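Local coordinates for protein aminopentol aminotransferase (PDB 6HBS) that catalyses the pyridoxal-phosphate-dependent transfer of the amino group of aminopentol (hydrolysed fumonisin B1), preferably to pyruvate, in the bacterial breakdown of fumonisin B1, at residues D57-Y62 with H376-S381; G187-V192 with T223-V228; F355-A360 with R405-L410. All blocks are in the same frame, centred on the assembly; numbering follows the deposited sequence.

Contact 1: D57-Y62 with H376-S381; sequences DYMCAY and HNMFLS
Beside the cofactor pocket, two buried loops meet through the edge-to-face pair of Tyr62 and His376 and through Phe379, whose side chain lies about 5 Å from that of Lys258 in that pocket. The Tyr62 edge points at one face of the imidazole, CE2 above its centre, planes at 81°. CE of Met59, brought round by bends at chi2 and chi3, reaches Asn377 O at 3.2 Å and lies over one face of the Tyr62 ring. His376 ND1 donates to Asn377 O (2.7 Å) in the ring plane and on a carbonyl lone pair, which helps set the rotation of the imidazole. In this class-III aminotransferase the side chain of His376 is about 6 Å from bound pyridoxal phosphate, and Asn377 OD1 bonds Arg233 of the cofactor pocket. A single backbone bond joins the loops: Phe379 N to Tyr58 O, 2.8 Å, 164°. The Phe379 ring lies against the backbone of 59-62, CD1 3.2 Å from Met59 O and CE1 3.6 Å from Tyr62 C. Cys60 SG packs on Phe379 CB and Ser381 CB. An Asx turn, Met59 N to Asp57 OD1, shapes 57-62; Tyr69 OH bonds Asp57 OD2, and Thr89 of the second subunit bonds Ala61 N.

Contact 2: G187-V192 with T223-V228; sequences GDIAAV and TGALLV
Ala191 lies beside Leu226 and Val192 beside Leu227, pairing two neighbouring parallel strands of the seven-stranded mixed sheet in the large domain of this fold-type I aminotransferase. Leu226 N reaches Ala190 O at 3.0 Å in a nearly straight bond (170°), though the donor is tilted from the carbonyl plane. Val192 N then takes Leu226 O, and Val228 N closes the series on Val192 O at 2.8 Å, coming in nearly along the C=O axis. At the Ala191-Leu226 pair the backbones come close: Ala191 CA lies 3.1 Å from Leu226 O in a CA-H...O contact.

On the face bearing Ala191 and Leu226, Ala191 CB meets Val228 CG2 at 4.1 Å, and helix 118-133 packs there through Ala129 against Ala191 and through Leu128 and His132 against Leu226. The other face carries Val192 and Leu227. Leu227 CG stands anti to the backbone N (chi1 -178°); beyond it, Leu227 CD1 touches Val192 CG1, and Cys220 of helix 210-223 packs on both residues. This helix belongs to the connection between the two strands, a beta-alpha-beta crossover.

Farther out, where the strands begin, Ala225 CB touches both Ile189 O and Ile189 CG2, the latter 3.8 Å away, and Phe182 of helix 175-184 packs on both residues. Arg135 grips this end twice, through NH1 to Thr223 O and through NH2 to Ile189 O. The chain leaves helix 210-223 at Gly224, whose positive phi turns it into the strand. An ST turn spans that glycine: Ala225 N donates to Thr223 OG1 at 3.3 Å, and the same hydroxyl is hydrogen-bonded to Cys219 O.

Contact 3: F355-A360 with R405-L410; sequences FRIGYA and RDFASL
Leu410 and Arg356 form the polar link of a surface contact in the C-terminal part of this fold-type I aminotransferase, between the start of helix 356-367 and the segment that follows helix 386-405. Arg356 NH1 donates to Leu410 O at 2.9 Å. The bond is bent, 138° at the hydrogen, and both groups are turned: the donor is tilted 35° from the carbonyl plane, while the oxygen lies near the guanidinium edge but somewhat out of its plane. The charged end has its stronger partner elsewhere, since NH2 makes a salt bridge with Asp354 just before the helix. The guanidinium thus joins a carboxylate ahead of the helix to the backbone of 405-410.

The apolar part is carried mainly by Leu410. CG of Arg356 stands between the backbone N and the carbonyl carbon (chi1 84°), which places it 4.0 Å from Leu410 CB; the next carbon, Arg356 CD, lies 3.8 Å from the same Leu410 CB. Leu410 reaches on toward the helix with its two methyls divided: CD2 rests on Ala360 CB at 3.6 Å, and CD1 comes more loosely toward Ile357 CG1. Ile357 also extends CD1 to the Phe407 ring, meeting CE2 at 3.9 Å and CZ slightly farther off. Val403 of helix 386-405 packs on both Ile357 and Ala360, continuing the apolar patch onto that helix.

Bonds within each partner hold its shape. At the start of helix 356-367, the carboxylate of Asp352 accepts from Ile357 N and Gly358 N, tying down amides of the first turn. Beyond helix 386-405, Asp406 O is gripped by two bonds from Ser409, one from the backbone N and one from OG, the hydroxyl lying 3.1 Å from Asp406 O in the carbonyl plane on a lone pair.

Overall arrangement
Contacts 1 and 2 are buried, whereas contact 3 lies at the surface. Contact 1 is nearest the chain centre and the cofactor, and combines aromatic, sulphur and backbone interactions between irregular loops, with Thr89 of the second subunit bonded to 57-62. Contact 2 relies on regular strand pairing between helices, without touching the other subunit. Contact 3 uses an arginine and a small apolar patch. Helix 386-405 relates contacts 1 and 3: it follows 376-381, bonds Tyr58 through Thr392, and runs directly into 405-410. Their nearest atoms are about 7 Å apart, and their segments alternate along the chain. Contact 2 lies on the other side of the chain's centre from contact 3, their centres about 46 Å apart.

Contact 1: D57-Y62 with H376-S381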
loop_
_atom_site.group_PDB
_atom_site.type_symbol
_atom_site.label_atom_id
_atom_site.label_comp_id
_atom_site.label_asym_id
_atom_site.label_seq_id
_atom_site.Cartn_x
_atom_site.Cartn_y
_atom_site.Cartn_z
ATOM N N ASP A 57 13.416 -7.673 -20.725
ATOM C CA ASP A 57 13.373 -7.457 -19.282
ATOM C C ASP A 57 13.197 -8.786 -18.526
ATOM O O ASP A 57 12.115 -9.321 -18.506
ATOM C CB ASP A 57 12.265 -6.456 -18.964
ATOM C CG ASP A 57 11.976 -6.292 -17.482
ATOM O OD1 ASP A 57 12.922 -6.413 -16.681
ATOM O OD2 ASP A 57 10.782 -6.144 -17.155
ATOM N N TYR A 58 14.254 -9.280 -17.861
ATOM C CA TYR A 58 14.148 -10.520 -17.080
ATOM C C TYR A 58 13.853 -10.219 -15.603
ATOM O O TYR A 58 13.842 -11.134 -14.798
ATOM C CB TYR A 58 15.368 -11.438 -17.297
ATOM C CG TYR A 58 15.353 -12.022 -18.682
ATOM C CD1 TYR A 58 14.545 -13.105 -18.973
ATOM C CD2 TYR A 58 16.008 -11.407 -19.725
ATOM C CE1 TYR A 58 14.459 -13.621 -20.262
ATOM C CE2 TYR A 58 15.912 -11.884 -21.026
ATOM C CZ TYR A 58 15.165 -13.022 -21.289
ATOM O OH TYR A 58 15.037 -13.517 -22.553
ATOM N N MET A 59 13.541 -8.965 -15.262
ATOM C CA MET A 59 13.013 -8.672 -13.910
ATOM C C MET A 59 11.485 -8.705 -13.889
ATOM O O MET A 59 10.889 -8.898 -12.840
ATOM C CB MET A 59 13.458 -7.306 -13.400
ATOM C CG MET A 59 14.921 -7.140 -13.245
ATOM S SD MET A 59 15.758 -8.622 -12.692
ATOM C CE MET A 59 15.120 -8.905 -11.055
ATOM N N CYS A 60 10.847 -8.532 -15.042
ATOM C CA CYS A 60 9.363 -8.406 -15.107
ATOM C C CYS A 60 8.885 -7.455 -13.985
ATOM O O CYS A 60 7.957 -7.744 -13.232
ATOM C CB CYS A 60 8.643 -9.731 -14.944
ATOM S SG CYS A 60 8.979 -10.945 -16.243
ATOM N N ALA A 61 9.539 -6.306 -13.901
ATOM C CA ALA A 61 9.168 -5.242 -12.952
ATOM C C ALA A 61 9.294 -5.743 -11.498
ATOM O O ALA A 61 8.620 -5.236 -10.612
ATOM C CB ALA A 61 7.762 -4.778 -13.288
ATOM N N TYR A 62 10.166 -6.740 -11.274
ATOM C CA TYR A 62 10.424 -7.430 -9.980
ATOM C C TYR A 62 9.221 -8.258 -9.571
ATOM O O TYR A 62 8.965 -8.433 -8.408
ATOM C CB TYR A 62 10.836 -6.455 -8.866
ATOM C CG TYR A 62 12.275 -6.034 -8.946
ATOM C CD1 TYR A 62 12.683 -4.979 -9.744
ATOM C CD2 TYR A 62 13.237 -6.695 -8.208
ATOM C CE1 TYR A 62 14.020 -4.608 -9.820
ATOM C CE2 TYR A 62 14.570 -6.323 -8.245
ATOM C CZ TYR A 62 14.959 -5.273 -9.050
ATOM O OH TYR A 62 16.279 -4.940 -9.077
ATOM N N HIS A 376 19.649 -10.796 -7.530
ATOM C CA HIS A 376 18.231 -10.995 -7.251
ATOM C C HIS A 376 17.670 -11.944 -8.292
ATOM O O HIS A 376 18.025 -11.852 -9.481
ATOM C CB HIS A 376 17.475 -9.657 -7.274
ATOM C CG HIS A 376 16.058 -9.689 -6.784
ATOM N ND1 HIS A 376 15.038 -10.327 -7.480
ATOM C CD2 HIS A 376 15.479 -9.106 -5.698
ATOM C CE1 HIS A 376 13.894 -10.171 -6.829
ATOM N NE2 HIS A 376 14.140 -9.409 -5.717
ATOM N N ASN A 377 16.747 -12.812 -7.882
ATOM C CA ASN A 377 16.169 -13.723 -8.838
ATOM C C ASN A 377 15.427 -12.937 -9.918
ATOM O O ASN A 377 14.937 -11.822 -9.682
ATOM C CB ASN A 377 15.227 -14.771 -8.243
ATOM C CG ASN A 377 13.908 -14.194 -7.779
ATOM O OD1 ASN A 377 13.815 -13.714 -6.656
ATOM N ND2 ASN A 377 12.892 -14.214 -8.642
ATOM N N MET A 378 15.381 -13.556 -11.109
ATOM C CA MET A 378 14.690 -13.030 -12.265
ATOM C C MET A 378 13.340 -13.712 -12.417
ATOM O O MET A 378 12.945 -14.541 -11.598
ATOM C CB MET A 378 15.594 -13.195 -13.491
ATOM C CG MET A 378 16.697 -12.185 -13.431
ATOM S SD MET A 378 18.101 -12.562 -14.488
ATOM C CE MET A 378 18.962 -13.744 -13.456
ATOM N N PHE A 379 12.608 -13.296 -13.447
ATOM C CA PHE A 379 11.276 -13.744 -13.719
ATOM C C PHE A 379 11.059 -13.841 -15.233
ATOM O O PHE A 379 11.548 -13.001 -15.989
ATOM C CB PHE A 379 10.242 -12.746 -13.190
ATOM C CG PHE A 379 10.259 -12.478 -11.704
ATOM C CD1 PHE A 379 11.173 -11.603 -11.141
ATOM C CD2 PHE A 379 9.380 -13.143 -10.865
ATOM C CE1 PHE A 379 11.148 -11.348 -9.778
ATOM C CE2 PHE A 379 9.371 -12.902 -9.497
ATOM C CZ PHE A 379 10.229 -11.981 -8.965
ATOM N N LEU A 380 10.291 -14.847 -15.641
ATOM C CA LEU A 380 9.770 -14.933 -17.003
ATOM C C LEU A 380 8.314 -14.464 -17.018
ATOM O O LEU A 380 7.552 -14.716 -16.089
ATOM C CB LEU A 380 9.878 -16.366 -17.535
ATOM C CG LEU A 380 11.162 -16.696 -18.294
ATOM C CD1 LEU A 380 11.254 -15.942 -19.601
ATOM C CD2 LEU A 380 12.395 -16.450 -17.438
ATOM N N SER A 381 7.940 -13.826 -18.137
ATOM C CA SER A 381 6.570 -13.450 -18.471
ATOM C C SER A 381 6.071 -14.326 -19.631
ATOM O O SER A 381 6.876 -14.814 -20.463
ATOM C CB SER A 381 6.495 -11.975 -18.837
ATOM O OG SER A 381 6.787 -11.744 -20.222
#

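Contact 2: G187-V192 with T223-V228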
loop_
_atom_site.group_PDB
_atom_site.type_symbol
_atom_site.label_atom_id
_atom_site.label_comp_id
_atom_site.label_asym_id
_atom_site.label_seq_id
_atom_site.Cartn_x
_atom_site.Cartn_y
_atom_site.Cartn_z
ATOM N N GLY A 187 4.110 -24.131 23.154
ATOM C CA GLY A 187 2.783 -23.643 23.548
ATOM C C GLY A 187 2.489 -22.213 23.079
ATOM O O GLY A 187 1.398 -21.680 23.333
ATOM N N ASP A 188 3.439 -21.552 22.420
ATOM C CA ASP A 188 3.241 -20.125 22.140
ATOM C C ASP A 188 3.364 -19.816 20.644
ATOM O O ASP A 188 3.627 -18.665 20.308
ATOM C CB ASP A 188 4.225 -19.265 22.922
ATOM C CG ASP A 188 3.926 -17.775 22.838
ATOM O OD1 ASP A 188 2.741 -17.391 22.958
ATOM O OD2 ASP A 188 4.871 -17.017 22.632
ATOM N N ILE A 189 3.210 -20.807 19.763
ATOM C CA ILE A 189 3.389 -20.508 18.310
ATOM C C ILE A 189 2.032 -20.072 17.729
ATOM O O ILE A 189 1.050 -20.813 17.722
ATOM C CB ILE A 189 3.993 -21.666 17.502
ATOM C CG1 ILE A 189 5.304 -22.178 18.116
ATOM C CG2 ILE A 189 4.161 -21.246 16.037
ATOM C CD1 ILE A 189 6.347 -21.125 18.289
ATOM N N ALA A 190 2.016 -18.849 17.206
ATOM C CA ALA A 190 0.817 -18.299 16.559
ATOM C C ALA A 190 0.782 -18.738 15.093
ATOM O O ALA A 190 -0.272 -19.087 14.554
ATOM C CB ALA A 190 0.834 -16.802 16.682
ATOM N N ALA A 191 1.956 -18.730 14.442
ATOM C CA ALA A 191 2.054 -19.078 13.038
ATOM C C ALA A 191 3.485 -19.437 12.628
ATOM O O ALA A 191 4.457 -18.998 13.261
ATOM C CB ALA A 191 1.572 -17.920 12.213
ATOM N N VAL A 192 3.561 -20.188 11.524
ATOM C CA VAL A 192 4.758 -20.432 10.720
ATOM C C VAL A 192 4.568 -19.747 9.356
ATOM O O VAL A 192 3.607 -20.054 8.625
ATOM C CB VAL A 192 4.952 -21.947 10.461
ATOM C CG1 VAL A 192 6.046 -22.200 9.429
ATOM C CG2 VAL A 192 5.230 -22.724 11.736
ATOM N N THR A 223 -0.435 -28.206 16.942
ATOM C CA THR A 223 -0.421 -27.116 17.945
ATOM C C THR A 223 -1.578 -26.123 17.789
ATOM O O THR A 223 -1.776 -25.309 18.676
ATOM C CB THR A 223 0.882 -26.315 17.914
ATOM O OG1 THR A 223 1.031 -25.744 16.616
ATOM C CG2 THR A 223 2.081 -27.172 18.264
ATOM N N GLY A 224 -2.269 -26.123 16.649
ATOM C CA GLY A 224 -3.268 -25.060 16.360
ATOM C C GLY A 224 -2.666 -23.804 15.713
ATOM O O GLY A 224 -3.405 -22.904 15.342
ATOM N N ALA A 225 -1.335 -23.734 15.563
ATOM C CA ALA A 225 -0.679 -22.605 14.889
ATOM C C ALA A 225 -1.119 -22.585 13.427
ATOM O O ALA A 225 -1.389 -23.631 12.870
ATOM C CB ALA A 225 0.813 -22.740 14.958
ATOM N N LEU A 226 -1.174 -21.394 12.825
ATOM C CA LEU A 226 -1.553 -21.283 11.393
ATOM C C LEU A 226 -0.321 -21.396 10.511
ATOM O O LEU A 226 0.665 -20.692 10.736
ATOM C CB LEU A 226 -2.239 -19.940 11.141
ATOM C CG LEU A 226 -3.520 -19.683 11.922
ATOM C CD1 LEU A 226 -4.206 -18.417 11.417
ATOM C CD2 LEU A 226 -4.463 -20.850 11.836
ATOM N N LEU A 227 -0.443 -22.212 9.455
ATOM C CA LEU A 227 0.538 -22.284 8.387
ATOM C C LEU A 227 0.225 -21.199 7.354
ATOM O O LEU A 227 -0.860 -21.177 6.779
ATOM C CB LEU A 227 0.535 -23.659 7.714
ATOM C CG LEU A 227 1.576 -23.817 6.608
ATOM C CD1 LEU A 227 2.968 -23.504 7.124
ATOM C CD2 LEU A 227 1.525 -25.200 5.990
ATOM N N VAL A 228 1.193 -20.322 7.146
ATOM C CA VAL A 228 1.070 -19.204 6.232
ATOM C C VAL A 228 2.093 -19.390 5.108
ATOM O O VAL A 228 3.304 -19.352 5.350
ATOM C CB VAL A 228 1.304 -17.870 6.951
ATOM C CG1 VAL A 228 1.040 -16.716 5.995
ATOM C CG2 VAL A 228 0.465 -17.735 8.232
#

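Contact 3: F355-A360 with R405-L410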
loop_
_atom_site.group_PDB
_atom_site.type_symbol
_atom_site.label_atom_id
_atom_site.label_comp_id
_atom_site.label_asym_id
_atom_site.label_seq_id
_atom_site.Cartn_x
_atom_site.Cartn_y
_atom_site.Cartn_z
ATOM N N PHE A 355 31.140 -11.572 -6.233
ATOM C CA PHE A 355 30.176 -11.260 -7.305
ATOM C C PHE A 355 30.805 -10.426 -8.424
ATOM O O PHE A 355 30.084 -9.995 -9.333
ATOM C CB PHE A 355 28.909 -10.594 -6.742
ATOM C CG PHE A 355 27.974 -11.584 -6.098
ATOM C CD1 PHE A 355 28.214 -12.039 -4.806
ATOM C CD2 PHE A 355 26.880 -12.089 -6.790
ATOM C CE1 PHE A 355 27.390 -12.983 -4.218
ATOM C CE2 PHE A 355 26.051 -13.026 -6.194
ATOM C CZ PHE A 355 26.296 -13.462 -4.907
ATOM N N ARG A 356 32.135 -10.290 -8.453
ATOM C CA ARG A 356 32.773 -9.428 -9.479
ATOM C C ARG A 356 32.536 -9.978 -10.903
ATOM O O ARG A 356 32.393 -9.170 -11.853
ATOM C CB ARG A 356 34.266 -9.228 -9.191
ATOM C CG ARG A 356 35.171 -10.339 -9.698
ATOM C CD ARG A 356 36.651 -10.085 -9.427
ATOM N NE ARG A 356 36.944 -10.031 -7.999
ATOM C CZ ARG A 356 38.037 -9.483 -7.469
ATOM N NH1 ARG A 356 38.929 -8.882 -8.238
ATOM N NH2 ARG A 356 38.233 -9.537 -6.166
ATOM N N ILE A 357 32.475 -11.310 -11.062
ATOM C CA ILE A 357 32.237 -11.926 -12.379
ATOM C C ILE A 357 30.781 -11.710 -12.806
ATOM O O ILE A 357 30.514 -11.319 -13.935
ATOM C CB ILE A 357 32.571 -13.422 -12.414
ATOM C CG1 ILE A 357 34.000 -13.716 -11.943
ATOM C CG2 ILE A 357 32.333 -13.960 -13.811
ATOM C CD1 ILE A 357 34.314 -15.208 -11.884
ATOM N N GLY A 358 29.850 -12.024 -11.894
ATOM C CA GLY A 358 28.430 -11.885 -12.120
ATOM C C GLY A 358 28.034 -10.460 -12.472
ATOM O O GLY A 358 27.178 -10.250 -13.342
ATOM N N TYR A 359 28.626 -9.504 -11.758
ATOM C CA TYR A 359 28.378 -8.090 -11.952
ATOM C C TYR A 359 28.812 -7.709 -13.361
ATOM O O TYR A 359 28.058 -7.055 -14.142
ATOM C CB TYR A 359 29.059 -7.268 -10.850
ATOM C CG TYR A 359 28.191 -7.026 -9.643
ATOM C CD1 TYR A 359 27.459 -8.049 -9.054
ATOM C CD2 TYR A 359 28.040 -5.752 -9.119
ATOM C CE1 TYR A 359 26.661 -7.818 -7.935
ATOM C CE2 TYR A 359 27.215 -5.500 -8.027
ATOM C CZ TYR A 359 26.538 -6.537 -7.420
ATOM O OH TYR A 359 25.710 -6.286 -6.366
ATOM N N ALA A 360 30.015 -8.160 -13.723
ATOM C CA ALA A 360 30.597 -7.764 -15.011
ATOM C C ALA A 360 29.763 -8.355 -16.165
ATOM O O ALA A 360 29.486 -7.677 -17.164
ATOM C CB ALA A 360 32.052 -8.194 -15.068
ATOM N N ARG A 405 37.601 -11.614 -21.846
ATOM C CA ARG A 405 38.515 -10.603 -22.347
ATOM C C ARG A 405 39.040 -9.702 -21.209
ATOM O O ARG A 405 40.221 -9.347 -21.188
ATOM C CB ARG A 405 37.777 -9.820 -23.433
ATOM C CG ARG A 405 38.593 -8.739 -24.120
ATOM C CD ARG A 405 37.695 -7.901 -25.015
ATOM N NE ARG A 405 36.831 -7.002 -24.245
ATOM C CZ ARG A 405 35.498 -6.938 -24.351
ATOM N NH1 ARG A 405 34.872 -7.590 -25.321
ATOM N NH2 ARG A 405 34.800 -6.223 -23.479
ATOM N N ASP A 406 38.181 -9.339 -20.246
ATOM C CA ASP A 406 38.524 -8.356 -19.202
ATOM C C ASP A 406 38.899 -9.021 -17.866
ATOM O O ASP A 406 39.105 -8.339 -16.856
ATOM C CB ASP A 406 37.345 -7.401 -19.003
ATOM C CG ASP A 406 36.900 -6.737 -20.294
ATOM O OD1 ASP A 406 37.787 -6.384 -21.113
ATOM O OD2 ASP A 406 35.673 -6.589 -20.475
ATOM N N PHE A 407 38.997 -10.349 -17.856
ATOM C CA PHE A 407 38.914 -11.130 -16.625
ATOM C C PHE A 407 39.972 -10.687 -15.601
ATOM O O PHE A 407 39.716 -10.687 -14.396
ATOM C CB PHE A 407 39.060 -12.615 -16.956
ATOM C CG PHE A 407 38.680 -13.534 -15.832
ATOM C CD1 PHE A 407 39.597 -13.874 -14.854
ATOM C CD2 PHE A 407 37.400 -14.064 -15.753
ATOM C CE1 PHE A 407 39.247 -14.735 -13.824
ATOM C CE2 PHE A 407 37.048 -14.916 -14.716
ATOM C CZ PHE A 407 37.974 -15.255 -13.758
ATOM N N ALA A 408 41.170 -10.343 -16.084
ATOM C CA ALA A 408 42.271 -9.913 -15.233
ATOM C C ALA A 408 41.853 -8.686 -14.408
ATOM O O ALA A 408 42.072 -8.659 -13.206
ATOM C CB ALA A 408 43.497 -9.624 -16.075
ATOM N N SER A 409 41.222 -7.700 -15.059
ATOM C CA SER A 409 40.994 -6.362 -14.494
ATOM C C SER A 409 39.684 -6.260 -13.689
ATOM O O SER A 409 39.360 -5.180 -13.218
ATOM C CB SER A 409 41.011 -5.326 -15.590
ATOM O OG SER A 409 39.840 -5.416 -16.385
ATOM N N LEU A 410 38.934 -7.358 -13.527
ATOM C CA LEU A 410 37.601 -7.314 -12.874
ATOM C C LEU A 410 37.752 -6.873 -11.419
ATOM O O LEU A 410 38.641 -7.345 -10.725
ATOM C CB LEU A 410 36.944 -8.696 -12.938
ATOM C CG LEU A 410 36.528 -9.160 -14.331
ATOM C CD1 LEU A 410 35.809 -10.507 -14.261
ATOM C CD2 LEU A 410 35.675 -8.098 -15.014
#